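Local coordinates for protein Alpha/beta fold hydrolase (Pseudomonas aeruginosa, PDB 6I8W) that hydrolyses membrane phospholipids as a membrane-bound phospholipase A and virulence factor, and is probably also able to act as a monoacylglycerol lipase, at residues A[69-74]-A[223-228]; A[131-136]-A[141-146]; A[160-165]-A[267-272]; A[184-187]-A[191-194]. All coordinates share one frame; numbering follows the deposited sequence.

Interaction 1 of 4, residues A[69-74]-A[223-228]; sequences HGFGAD and AFNAQI. With MYR (myristic acid), chain C.
G72 and N225 bring the two backbones closest, with G72 CA 6.5 Å from N225 CA, where the HGFG loop of this alpha/beta hydrolase meets a turn of helix 208-234. The loop, which follows strand 64-68, makes a type II beta turn from G70 to A73, and G72 takes its positive phi (76°). G70 O receives the closing A73 N at 3.2 Å and also H69 ND1 at 2.8 Å, the oxygen lying in the plane of the H69 ring. In relatives this loop helps to form the oxyanion hole, and a similar role is likely here; the carboxylate of a bound myristic acid lies beside it, with its O2 3.4 Å from F71 O.

F71 has the largest share of the contact. Its CG stands anti to the backbone N (chi1 174°), which sends the ring out from the turn to the helix. There the ring meets its partners at the edge: F71 CZ comes to 3.3 Å from N225 O, which lies in the ring plane, while I228 CG2 approaches CE1 at the same rim. The amide of N225 is turned 57° against the ring. No direct hydrogen bond crosses between the segments, so the polar link is indirect. F229 of the same helix meets the F71 ring edge-to-face, and F99 packs on N225 and I228. Beside G72 a single water joins the two sides, donating to G72 O at 2.8 Å and accepting from N225 ND2 at 3.1 Å.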
loop_
_atom_site.group_PDB
_atom_site.type_symbol
_atom_site.label_atom_id
_atom_site.label_comp_id
_atom_site.label_asym_id
_atom_site.label_seq_id
_atom_site.Cartn_x
_atom_site.Cartn_y
_atom_site.Cartn_z
ATOM N N HIS A 69 2.452 0.367 1.413
ATOM C CA HIS A 69 1.293 -0.052 0.628
ATOM C C HIS A 69 1.328 -1.553 0.269
ATOM O O HIS A 69 2.345 -2.240 0.457
ATOM C CB HIS A 69 1.240 0.780 -0.653
ATOM C CG HIS A 69 2.391 0.499 -1.566
ATOM N ND1 HIS A 69 2.443 -0.633 -2.357
ATOM C CD2 HIS A 69 3.563 1.151 -1.768
ATOM C CE1 HIS A 69 3.581 -0.649 -3.032
ATOM N NE2 HIS A 69 4.283 0.425 -2.695
ATOM N N GLY A 70 0.232 -2.044 -0.306
ATOM C CA GLY A 70 0.135 -3.445 -0.659
ATOM C C GLY A 70 0.382 -3.729 -2.131
ATOM O O GLY A 70 0.861 -2.873 -2.868
ATOM N N PHE A 71 0.063 -4.951 -2.546
ATOM C CA PHE A 71 0.333 -5.416 -3.898
ATOM C C PHE A 71 -0.392 -4.568 -4.945
ATOM O O PHE A 71 -1.583 -4.312 -4.823
ATOM C CB PHE A 71 -0.078 -6.884 -4.051
ATOM C CG PHE A 71 0.035 -7.388 -5.462
ATOM C CD1 PHE A 71 1.260 -7.790 -5.973
ATOM C CD2 PHE A 71 -1.076 -7.424 -6.292
ATOM C CE1 PHE A 71 1.377 -8.245 -7.279
ATOM C CE2 PHE A 71 -0.976 -7.864 -7.599
ATOM C CZ PHE A 71 0.255 -8.284 -8.100
ATOM N N GLY A 72 0.339 -4.122 -5.958
ATOM C CA GLY A 72 -0.260 -3.386 -7.052
ATOM C C GLY A 72 -0.613 -1.954 -6.704
ATOM O O GLY A 72 -1.040 -1.202 -7.580
ATOM N N ALA A 73 -0.431 -1.577 -5.435
ATOM C CA ALA A 73 -0.758 -0.229 -4.964
ATOM C C ALA A 73 0.471 0.686 -4.968
ATOM O O ALA A 73 1.500 0.360 -5.556
ATOM C CB ALA A 73 -1.381 -0.295 -3.521
ATOM N N ASP A 74 0.366 1.835 -4.307
ATOM C CA ASP A 74 1.491 2.761 -4.212
ATOM C C ASP A 74 1.288 3.701 -3.025
ATOM O O ASP A 74 0.311 3.580 -2.282
ATOM C CB ASP A 74 1.690 3.563 -5.515
ATOM C CG ASP A 74 0.455 4.380 -5.922
ATOM O OD1 ASP A 74 -0.199 4.992 -5.059
ATOM O OD2 ASP A 74 0.154 4.435 -7.124
ATOM N N ALA A 223 1.291 -7.142 -16.612
ATOM C CA ALA A 223 2.235 -8.227 -16.901
ATOM C C ALA A 223 3.320 -8.326 -15.824
ATOM O O ALA A 223 3.585 -9.406 -15.289
ATOM C CB ALA A 223 2.869 -8.038 -18.284
ATOM N N PHE A 224 3.931 -7.194 -15.494
ATOM C CA PHE A 224 4.928 -7.151 -14.437
ATOM C C PHE A 224 4.314 -7.461 -13.066
ATOM O O PHE A 224 4.913 -8.159 -12.250
ATOM C CB PHE A 224 5.615 -5.791 -14.414
ATOM C CG PHE A 224 6.845 -5.762 -13.562
ATOM C CD1 PHE A 224 7.977 -6.452 -13.947
ATOM C CD2 PHE A 224 6.870 -5.048 -12.376
ATOM C CE1 PHE A 224 9.112 -6.433 -13.166
ATOM C CE2 PHE A 224 8.010 -5.029 -11.598
ATOM C CZ PHE A 224 9.122 -5.718 -11.989
ATOM N N ASN A 225 3.126 -6.934 -12.803
ATOM C CA ASN A 225 2.468 -7.242 -11.539
ATOM C C ASN A 225 2.227 -8.748 -11.415
ATOM O O ASN A 225 2.452 -9.318 -10.354
ATOM C CB ASN A 225 1.145 -6.485 -11.394
ATOM C CG ASN A 225 1.340 -5.020 -10.979
ATOM O OD1 ASN A 225 2.436 -4.598 -10.600
ATOM N ND2 ASN A 225 0.268 -4.245 -11.064
ATOM N N ALA A 226 1.817 -9.392 -12.509
ATOM C CA ALA A 226 1.548 -10.827 -12.485
ATOM C C ALA A 226 2.809 -11.620 -12.140
ATOM O O ALA A 226 2.752 -12.637 -11.445
ATOM C CB ALA A 226 0.982 -11.287 -13.833
ATOM N N GLN A 227 3.944 -11.155 -12.646
ATOM C CA GLN A 227 5.230 -11.805 -12.383
ATOM C C GLN A 227 5.614 -11.664 -10.905
ATOM O O GLN A 227 6.043 -12.622 -10.260
ATOM C CB GLN A 227 6.312 -11.206 -13.289
ATOM C CG GLN A 227 7.729 -11.254 -12.739
ATOM C CD GLN A 227 8.744 -10.670 -13.720
ATOM O OE1 GLN A 227 9.876 -10.349 -13.347
ATOM N NE2 GLN A 227 8.336 -10.523 -14.981
ATOM N N ILE A 228 5.437 -10.468 -10.360
ATOM C CA ILE A 228 5.670 -10.265 -8.938
ATOM C C ILE A 228 4.727 -11.137 -8.110
ATOM O O ILE A 228 5.150 -11.752 -7.132
ATOM C CB ILE A 228 5.498 -8.791 -8.532
ATOM C CG1 ILE A 228 6.641 -7.945 -9.094
ATOM C CG2 ILE A 228 5.483 -8.650 -7.003
ATOM C CD1 ILE A 228 6.515 -6.466 -8.742
HETATM C C1 MYR C . -4.362 -3.679 -2.552
HETATM O O1 MYR C . -3.768 -3.275 -1.525
HETATM O O2 MYR C . -4.363 -4.883 -2.895
HETATM C C2 MYR C . -5.181 -2.691 -3.360
HETATM C C3 MYR C . -5.063 -1.292 -2.756
HETATM C C4 MYR C . -6.119 -0.345 -3.317
HETATM C C5 MYR C . -5.886 -0.037 -4.788
HETATM C C6 MYR C . -6.812 1.089 -5.230
HETATM C C7 MYR C . -6.033 2.323 -5.677
HETATM C C8 MYR C . -6.700 3.600 -5.171
HETATM C C9 MYR C . -6.673 4.717 -6.214
HETATM C C10 MYR C . -5.692 5.811 -5.813
HETATM C C11 MYR C . -5.874 7.076 -6.647
HETATM C C12 MYR C . -4.656 7.983 -6.509
HETATM C C13 MYR C . -5.047 9.444 -6.669
HETATM C C14 MYR C . -4.307 10.295 -5.663
HETATM O O HOH W 1 -0.513 -1.302 -10.323
#

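Interaction 2 of 4, residues A[131-136]-A[141-146]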
loop_
_atom_site.group_PDB
_atom_site.type_symbol
_atom_site.label_atom_id
_atom_site.label_comp_id
_atom_site.label_asym_id
_atom_site.label_seq_id
_atom_site.Cartn_x
_atom_site.Cartn_y
_atom_site.Cartn_z
ATOM N N LEU A 131 11.259 3.984 14.447
ATOM C CA LEU A 131 10.042 4.363 13.746
ATOM C C LEU A 131 8.868 3.478 14.074
ATOM O O LEU A 131 9.043 2.360 14.553
ATOM C CB LEU A 131 10.271 4.351 12.220
ATOM C CG LEU A 131 10.958 3.185 11.496
ATOM C CD1 LEU A 131 10.362 1.827 11.775
ATOM C CD2 LEU A 131 10.949 3.432 9.994
ATOM N N HIS A 132 7.670 4.005 13.830
ATOM C CA HIS A 132 6.463 3.202 13.840
ATOM C C HIS A 132 6.240 2.710 12.424
ATOM O O HIS A 132 6.435 3.461 11.474
ATOM C CB HIS A 132 5.259 4.012 14.301
ATOM C CG HIS A 132 5.438 4.640 15.644
ATOM N ND1 HIS A 132 4.988 4.049 16.804
ATOM C CD2 HIS A 132 6.046 5.792 16.015
ATOM C CE1 HIS A 132 5.285 4.828 17.835
ATOM N NE2 HIS A 132 5.928 5.890 17.381
ATOM N N LEU A 133 5.833 1.456 12.291
ATOM C CA LEU A 133 5.550 0.865 10.988
ATOM C C LEU A 133 4.070 0.620 10.844
ATOM O O LEU A 133 3.435 0.156 11.788
ATOM C CB LEU A 133 6.280 -0.479 10.828
ATOM C CG LEU A 133 7.781 -0.539 10.613
ATOM C CD1 LEU A 133 8.232 -2.006 10.650
ATOM C CD2 LEU A 133 8.098 0.101 9.263
ATOM N N ALA A 134 3.526 0.890 9.663
ATOM C CA ALA A 134 2.179 0.444 9.327
ATOM C C ALA A 134 2.179 -0.096 7.902
ATOM O O ALA A 134 2.755 0.508 7.012
ATOM C CB ALA A 134 1.155 1.576 9.467
ATOM N N GLY A 135 1.542 -1.238 7.691
ATOM C CA GLY A 135 1.512 -1.820 6.368
ATOM C C GLY A 135 0.177 -2.445 6.050
ATOM O O GLY A 135 -0.445 -3.081 6.906
ATOM N N ASN A 136 -0.254 -2.276 4.805
ATOM C CA ASN A 136 -1.480 -2.897 4.332
ATOM C C ASN A 136 -1.200 -4.091 3.410
ATOM O O ASN A 136 -0.422 -3.985 2.457
ATOM C CB ASN A 136 -2.337 -1.857 3.606
ATOM C CG ASN A 136 -3.520 -2.468 2.863
ATOM O OD1 ASN A 136 -3.587 -2.410 1.639
ATOM N ND2 ASN A 136 -4.465 -3.040 3.606
ATOM N N HIS A 141 2.638 -7.664 5.394
ATOM C CA HIS A 141 3.466 -8.870 5.423
ATOM C C HIS A 141 4.938 -8.459 5.574
ATOM O O HIS A 141 5.670 -8.981 6.420
ATOM C CB HIS A 141 3.243 -9.698 4.149
ATOM C CG HIS A 141 3.787 -11.095 4.217
ATOM N ND1 HIS A 141 3.555 -12.032 3.230
ATOM C CD2 HIS A 141 4.540 -11.715 5.155
ATOM C CE1 HIS A 141 4.146 -13.171 3.559
ATOM N NE2 HIS A 141 4.754 -13.004 4.719
ATOM N N ILE A 142 5.342 -7.493 4.755
ATOM C CA ILE A 142 6.683 -6.910 4.783
ATOM C C ILE A 142 6.996 -6.199 6.117
ATOM O O ILE A 142 8.077 -6.366 6.681
ATOM C CB ILE A 142 6.837 -5.902 3.617
ATOM C CG1 ILE A 142 6.875 -6.646 2.268
ATOM C CG2 ILE A 142 8.065 -5.009 3.812
ATOM C CD1 ILE A 142 6.579 -5.727 1.062
ATOM N N ALA A 143 6.052 -5.400 6.609
ATOM C CA ALA A 143 6.244 -4.680 7.873
ATOM C C ALA A 143 6.448 -5.642 9.039
ATOM O O ALA A 143 7.260 -5.397 9.927
ATOM C CB ALA A 143 5.057 -3.780 8.167
ATOM N N ALA A 144 5.684 -6.726 9.056
ATOM C CA ALA A 144 5.823 -7.695 10.139
ATOM C C ALA A 144 7.230 -8.297 10.144
ATOM O O ALA A 144 7.823 -8.473 11.207
ATOM C CB ALA A 144 4.772 -8.789 10.025
ATOM N N LEU A 145 7.781 -8.584 8.965
ATOM C CA LEU A 145 9.125 -9.173 8.902
ATOM C C LEU A 145 10.199 -8.177 9.341
ATOM O O LEU A 145 11.161 -8.548 10.006
ATOM C CB LEU A 145 9.440 -9.694 7.497
ATOM C CG LEU A 145 8.656 -10.939 7.092
ATOM C CD1 LEU A 145 8.957 -11.293 5.638
ATOM C CD2 LEU A 145 8.959 -12.113 8.031
ATOM N N TYR A 146 10.033 -6.918 8.958
ATOM C CA TYR A 146 10.919 -5.854 9.418
ATOM C C TYR A 146 10.931 -5.832 10.954
ATOM O O TYR A 146 11.999 -5.844 11.578
ATOM C CB TYR A 146 10.449 -4.511 8.829
ATOM C CG TYR A 146 11.330 -3.282 9.029
ATOM C CD1 TYR A 146 12.373 -3.257 9.943
ATOM C CD2 TYR A 146 11.077 -2.121 8.309
ATOM C CE1 TYR A 146 13.151 -2.112 10.120
ATOM C CE2 TYR A 146 11.846 -0.983 8.474
ATOM C CZ TYR A 146 12.874 -0.980 9.384
ATOM O OH TYR A 146 13.629 0.165 9.537
#
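L133, Y146 and A143 make up most of this buried contact between strand 131-136 and helix 138-149, the first two elements of a beta-alpha-beta unit that runs on into strand 154-160. The helix turns back over the strand it follows, the axes of the two segments 7.2 Å apart and nearly antiparallel at 150°.

L133 is the central side chain. With CG anti to its carbonyl carbon (chi1 -73°), it sends both methyls to the helix. CD1 settles over the backbone, 3.6 Å from A143 O and 4.4 Å from A143 CB; it also lies 3.7 Å from Y146 CD2. The second methyl, L133 CD2, lies farther along the same ring side, near CD2 and CE2, 3.8 Å from Y146 CD2. The Y146 side chain, swung anti to its own backbone N (chi1 -172°), crosses L133 at about a right angle, and L133 CD1 approaches the ring obliquely. L131 extends the patch toward the phenol end, its CD1 4.5 Å from Y146 CZ.

A143 points its methyl at the strand, where G135 has no side chain: G135 CA and A143 CA come within 5.7 Å, and A143 CB sits 4.4 Å from G135 N. G135 belongs to a GxSxG sequence consistent with a nucleophile elbow, the sharp turn from this strand into this helix. L66 and V154 of the flanking strands also touch L133.

Y146 OH bonds to Q153 OE1, so its polar end is satisfied beyond a contact made of apolar packing, with no hydrogen bond between the segments.

Interaction 3 of 4, residues A[160-165]-A[267-272]; sequences IDNAGV and EVMRPL. With CO2 (carbon dioxide), chain G.
M269 of helix 265-269 reaches to N162 and V165, in the loop that follows strand 154-160 of the alpha/beta hydrolase sheet. From CB, which heads for the loop, the chain passes first beside V165: M269 CG lies 3.7 Å from V165 CG1, the two side chains crossing at about a right angle. The sulfur comes next. M269 SD accepts a weak hydrogen bond from N162 ND2 at 3.5 Å, with an N-H...S angle of 153°. A bend at chi3 (-72°) then turns the terminal methyl to the oxygen side of the amide, and M269 CE ends 3.4 Å from N162 OD1.

The amide meets this thioether from the opposite direction. Its nitrogen serves two acceptors, for N162 ND2 also bonds to A163 O at 3.1 Å, from above the carbonyl plane; this second bond ties the side chain back to its own loop and limits its rotation. N162 OD1, by contrast, is buried against the methyl with no polar partner in the model.

A second, wholly apolar point of contact lies alongside. V165 and V268 reach toward each other tip to tip, V165 CB standing 3.9 Å from V268 CG1. Farther along the same segment, L272 O lies 3.4 Å from O2 of a bound carbon dioxide.

In the fold, M269 packs on L252 and W254 of strand 250-255, and W254 also touches N162. L239 touches N162 and L243 touches M269, both from the loop between helix 208-234 and that strand. Helix 265-269 is thus joined to the loop after strand 154-160, beside strand 250-255, the neighbour of that strand in the sheet.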
loop_
_atom_site.group_PDB
_atom_site.type_symbol
_atom_site.label_atom_id
_atom_site.label_comp_id
_atom_site.label_asym_id
_atom_site.label_seq_id
_atom_site.Cartn_x
_atom_site.Cartn_y
_atom_site.Cartn_z
ATOM N N ILE A 160 -2.484 -3.783 8.813
ATOM C CA ILE A 160 -3.803 -3.432 8.330
ATOM C C ILE A 160 -4.194 -4.416 7.235
ATOM O O ILE A 160 -3.757 -4.272 6.090
ATOM C CB ILE A 160 -3.821 -1.970 7.816
ATOM C CG1 ILE A 160 -3.410 -1.026 8.967
ATOM C CG2 ILE A 160 -5.209 -1.598 7.248
ATOM C CD1 ILE A 160 -3.237 0.437 8.565
ATOM N N ASP A 161 -4.994 -5.419 7.595
ATOM C CA ASP A 161 -5.362 -6.467 6.642
ATOM C C ASP A 161 -4.111 -7.037 5.966
ATOM O O ASP A 161 -4.024 -7.070 4.743
ATOM C CB ASP A 161 -6.333 -5.918 5.580
ATOM C CG ASP A 161 -7.583 -5.298 6.197
ATOM O OD1 ASP A 161 -7.446 -4.254 6.878
ATOM O OD2 ASP A 161 -8.700 -5.839 6.003
ATOM N N ASN A 162 -3.144 -7.469 6.765
ATOM C CA ASN A 162 -1.867 -7.952 6.236
ATOM C C ASN A 162 -1.956 -9.351 5.643
ATOM O O ASN A 162 -2.749 -10.161 6.103
ATOM C CB ASN A 162 -0.814 -7.964 7.339
ATOM C CG ASN A 162 -1.178 -8.908 8.467
ATOM O OD1 ASN A 162 -2.097 -8.642 9.244
ATOM N ND2 ASN A 162 -0.452 -10.009 8.574
ATOM N N ALA A 163 -1.116 -9.629 4.652
ATOM C CA ALA A 163 -0.899 -10.995 4.184
ATOM C C ALA A 163 0.087 -11.691 5.113
ATOM O O ALA A 163 0.716 -11.039 5.945
ATOM C CB ALA A 163 -0.382 -10.998 2.731
ATOM N N GLY A 164 0.230 -13.008 4.977
ATOM C CA GLY A 164 1.259 -13.716 5.719
ATOM C C GLY A 164 0.824 -14.820 6.672
ATOM O O GLY A 164 1.672 -15.533 7.208
ATOM N N VAL A 165 -0.479 -14.976 6.900
ATOM C CA VAL A 165 -0.945 -16.133 7.654
ATOM C C VAL A 165 -1.996 -16.918 6.883
ATOM O O VAL A 165 -2.577 -16.422 5.921
ATOM C CB VAL A 165 -1.537 -15.738 9.036
ATOM C CG1 VAL A 165 -0.486 -15.048 9.885
ATOM C CG2 VAL A 165 -2.755 -14.845 8.861
ATOM N N GLU A 267 -7.374 -14.240 14.482
ATOM C CA GLU A 267 -7.350 -15.334 15.455
ATOM C C GLU A 267 -6.059 -16.149 15.356
ATOM O O GLU A 267 -5.611 -16.726 16.337
ATOM C CB GLU A 267 -8.574 -16.241 15.284
ATOM C CG GLU A 267 -9.904 -15.494 15.171
ATOM C CD GLU A 267 -10.225 -14.652 16.406
ATOM O OE1 GLU A 267 -9.729 -14.969 17.511
ATOM O OE2 GLU A 267 -10.984 -13.668 16.274
ATOM N N VAL A 268 -5.450 -16.186 14.176
ATOM C CA VAL A 268 -4.159 -16.850 14.031
ATOM C C VAL A 268 -3.075 -16.017 14.719
ATOM O O VAL A 268 -2.237 -16.551 15.431
ATOM C CB VAL A 268 -3.784 -17.063 12.550
ATOM C CG1 VAL A 268 -2.333 -17.516 12.415
ATOM C CG2 VAL A 268 -4.733 -18.062 11.896
ATOM N N MET A 269 -3.106 -14.703 14.515
ATOM C CA MET A 269 -2.006 -13.841 14.933
ATOM C C MET A 269 -2.028 -13.445 16.402
ATOM O O MET A 269 -0.980 -13.257 17.026
ATOM C CB MET A 269 -1.995 -12.575 14.071
ATOM C CG MET A 269 -1.649 -12.855 12.617
ATOM S SD MET A 269 -1.490 -11.312 11.695
ATOM C CE MET A 269 -3.199 -10.791 11.592
ATOM N N ARG A 270 -3.227 -13.246 16.930
ATOM C CA ARG A 270 -3.380 -12.746 18.290
ATOM C C ARG A 270 -2.610 -13.577 19.345
ATOM O O ARG A 270 -1.810 -13.002 20.086
ATOM C CB ARG A 270 -4.867 -12.651 18.619
ATOM C CG ARG A 270 -5.203 -11.750 19.749
ATOM C CD ARG A 270 -6.695 -11.514 19.756
ATOM N NE ARG A 270 -7.202 -11.433 21.114
ATOM C CZ ARG A 270 -8.435 -11.770 21.466
ATOM N NH1 ARG A 270 -9.295 -12.218 20.554
ATOM N NH2 ARG A 270 -8.803 -11.666 22.731
ATOM N N PRO A 271 -2.805 -14.921 19.392
ATOM C CA PRO A 271 -2.058 -15.746 20.359
ATOM C C PRO A 271 -0.544 -15.730 20.163
ATOM O O PRO A 271 0.195 -16.107 21.072
ATOM C CB PRO A 271 -2.571 -17.173 20.101
ATOM C CG PRO A 271 -3.815 -17.023 19.336
ATOM C CD PRO A 271 -3.668 -15.760 18.541
ATOM N N LEU A 272 -0.095 -15.367 18.965
ATOM C CA LEU A 272 1.322 -15.465 18.621
ATOM C C LEU A 272 2.081 -14.172 18.909
ATOM O O LEU A 272 3.307 -14.154 18.849
ATOM C CB LEU A 272 1.486 -15.856 17.141
ATOM C CG LEU A 272 0.831 -17.164 16.680
ATOM C CD1 LEU A 272 0.950 -17.321 15.173
ATOM C CD2 LEU A 272 1.440 -18.377 17.387
HETATM C C CO2 G . 3.498 -14.956 22.757
HETATM O O1 CO2 G . 3.063 -14.409 23.648
HETATM O O2 CO2 G . 3.932 -15.505 21.867
#

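Interaction 4 of 4, residues A[184-187]-A[191-194]; sequences LVVR and DFQK
V186 has CG1 anti to its backbone N (chi1 -177°), and this torsion carries the methyl against D191 and F192 of helix 191-199. F192 likewise has CG anti to its backbone N (chi1 -175°), which puts the edge of its ring near V186 CG2.

V186 CG1 therefore does most of the touching. It lies 3.5 Å from F192 N, packed on the peptide that links D191 to F192. The CB of D191 approaches the same methyl, V186 CG1, to 3.8 Å, and the CB of F192 is also close by. The other branch, V186 CG2, stands near the plane of the F192 ring. The backbones draw closest here as well, V186 CA and D191 CA being 5.5 Å apart.

At the more exposed end of the contact, the carboxylate of D191 turns to the next residue of the loop. D191 OD2 is 4.0 Å from R187 N, too long for a hydrogen bond, and none joins the two segments. R187 leads its guanidinium away from the helix and lays one face over V185 CG1, 3.6 Å above its plane. The contact is thus a local one, a loop folded back on the helix that it enters.

It belongs to the helical region between strands 154-160 and 250-255, where alpha/beta hydrolases commonly carry a cap over the active site. L195 of helix 191-199 receives both V186 and L184, while helix 208-234 also borders the contact, offering A218 to V186, L214 to F192 and A226 to R187.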
loop_
_atom_site.group_PDB
_atom_site.type_symbol
_atom_site.label_atom_id
_atom_site.label_comp_id
_atom_site.label_asym_id
_atom_site.label_seq_id
_atom_site.Cartn_x
_atom_site.Cartn_y
_atom_site.Cartn_z
ATOM N N LEU A 184 -6.662 -8.968 -8.591
ATOM C CA LEU A 184 -5.641 -7.968 -8.265
ATOM C C LEU A 184 -4.753 -7.651 -9.462
ATOM O O LEU A 184 -4.011 -6.673 -9.445
ATOM C CB LEU A 184 -4.779 -8.426 -7.084
ATOM C CG LEU A 184 -5.511 -8.761 -5.773
ATOM C CD1 LEU A 184 -4.514 -9.079 -4.660
ATOM C CD2 LEU A 184 -6.448 -7.648 -5.343
ATOM N N VAL A 185 -4.827 -8.481 -10.499
ATOM C CA VAL A 185 -4.087 -8.239 -11.726
ATOM C C VAL A 185 -5.084 -7.860 -12.818
ATOM O O VAL A 185 -5.886 -8.678 -13.251
ATOM C CB VAL A 185 -3.265 -9.473 -12.169
ATOM C CG1 VAL A 185 -2.594 -9.192 -13.492
ATOM C CG2 VAL A 185 -2.215 -9.821 -11.117
ATOM N N VAL A 186 -5.031 -6.605 -13.245
ATOM C CA VAL A 186 -6.026 -6.039 -14.146
ATOM C C VAL A 186 -5.569 -6.165 -15.601
ATOM O O VAL A 186 -4.743 -5.378 -16.065
ATOM C CB VAL A 186 -6.292 -4.560 -13.791
ATOM C CG1 VAL A 186 -7.376 -3.980 -14.665
ATOM C CG2 VAL A 186 -6.674 -4.438 -12.317
ATOM N N ARG A 187 -6.107 -7.160 -16.311
ATOM C CA ARG A 187 -5.685 -7.465 -17.685
ATOM C C ARG A 187 -6.376 -6.595 -18.735
ATOM O O ARG A 187 -5.783 -6.243 -19.762
ATOM C CB ARG A 187 -5.960 -8.936 -18.012
ATOM C CG ARG A 187 -5.382 -9.922 -17.017
ATOM C CD ARG A 187 -3.889 -10.039 -17.167
ATOM N NE ARG A 187 -3.356 -11.175 -16.423
ATOM C CZ ARG A 187 -2.107 -11.617 -16.541
ATOM N NH1 ARG A 187 -1.266 -11.017 -17.379
ATOM N NH2 ARG A 187 -1.698 -12.658 -15.827
ATOM N N ASP A 191 -11.716 -4.646 -16.111
ATOM C CA ASP A 191 -11.391 -5.378 -14.883
ATOM C C ASP A 191 -10.968 -4.427 -13.772
ATOM O O ASP A 191 -10.822 -4.837 -12.619
ATOM C CB ASP A 191 -10.281 -6.408 -15.124
ATOM C CG ASP A 191 -10.764 -7.631 -15.903
ATOM O OD1 ASP A 191 -11.981 -7.732 -16.173
ATOM O OD2 ASP A 191 -9.916 -8.494 -16.239
ATOM N N PHE A 192 -10.763 -3.155 -14.101
ATOM C CA PHE A 192 -10.353 -2.220 -13.066
ATOM C C PHE A 192 -11.527 -1.927 -12.140
ATOM O O PHE A 192 -11.358 -1.920 -10.929
ATOM C CB PHE A 192 -9.796 -0.918 -13.642
ATOM C CG PHE A 192 -9.259 0.015 -12.580
ATOM C CD1 PHE A 192 -8.140 -0.333 -11.841
ATOM C CD2 PHE A 192 -9.892 1.219 -12.304
ATOM C CE1 PHE A 192 -7.644 0.510 -10.837
ATOM C CE2 PHE A 192 -9.405 2.071 -11.316
ATOM C CZ PHE A 192 -8.281 1.712 -10.573
ATOM N N GLN A 193 -12.717 -1.705 -12.700
ATOM C CA GLN A 193 -13.900 -1.512 -11.855
ATOM C C GLN A 193 -14.137 -2.755 -11.016
ATOM O O GLN A 193 -14.589 -2.664 -9.881
ATOM C CB GLN A 193 -15.162 -1.205 -12.676
ATOM C CG GLN A 193 -16.395 -0.909 -11.783
ATOM C CD GLN A 193 -16.196 0.303 -10.886
ATOM O OE1 GLN A 193 -15.943 1.396 -11.375
ATOM N NE2 GLN A 193 -16.307 0.116 -9.570
ATOM N N LYS A 194 -13.812 -3.915 -11.582
ATOM C CA LYS A 194 -13.947 -5.177 -10.869
ATOM C C LYS A 194 -13.015 -5.221 -9.657
ATOM O O LYS A 194 -13.396 -5.707 -8.585
ATOM C CB LYS A 194 -13.659 -6.347 -11.812
ATOM C CG LYS A 194 -13.744 -7.711 -11.163
#

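Interactions 1 and 4 adjoin, their centres 12 Å apart: R187 NH2 lies 3.6 Å from A226 CB, and F71 CE2 lies 3.7 Å from L184 O, so helix 208-234 meets both the HGFG loop and the 184-187 loop, and F71 touches that loop directly. Bound myristic acid is close to both, in contact with the 69-74 loop and about 5 Å from the side chain of F192; it also touches N136 of interaction 2. Interactions 2 and 3 meet along neighbouring strands, with G135 O and N136 ND2 each 2.9 Å from I160 N and I160 O respectively. The probable S137-D258-H286 triad is close to F71, G135 and N162, whereas interaction 4 is about 26 Å from interactions 2 and 3, centre to centre.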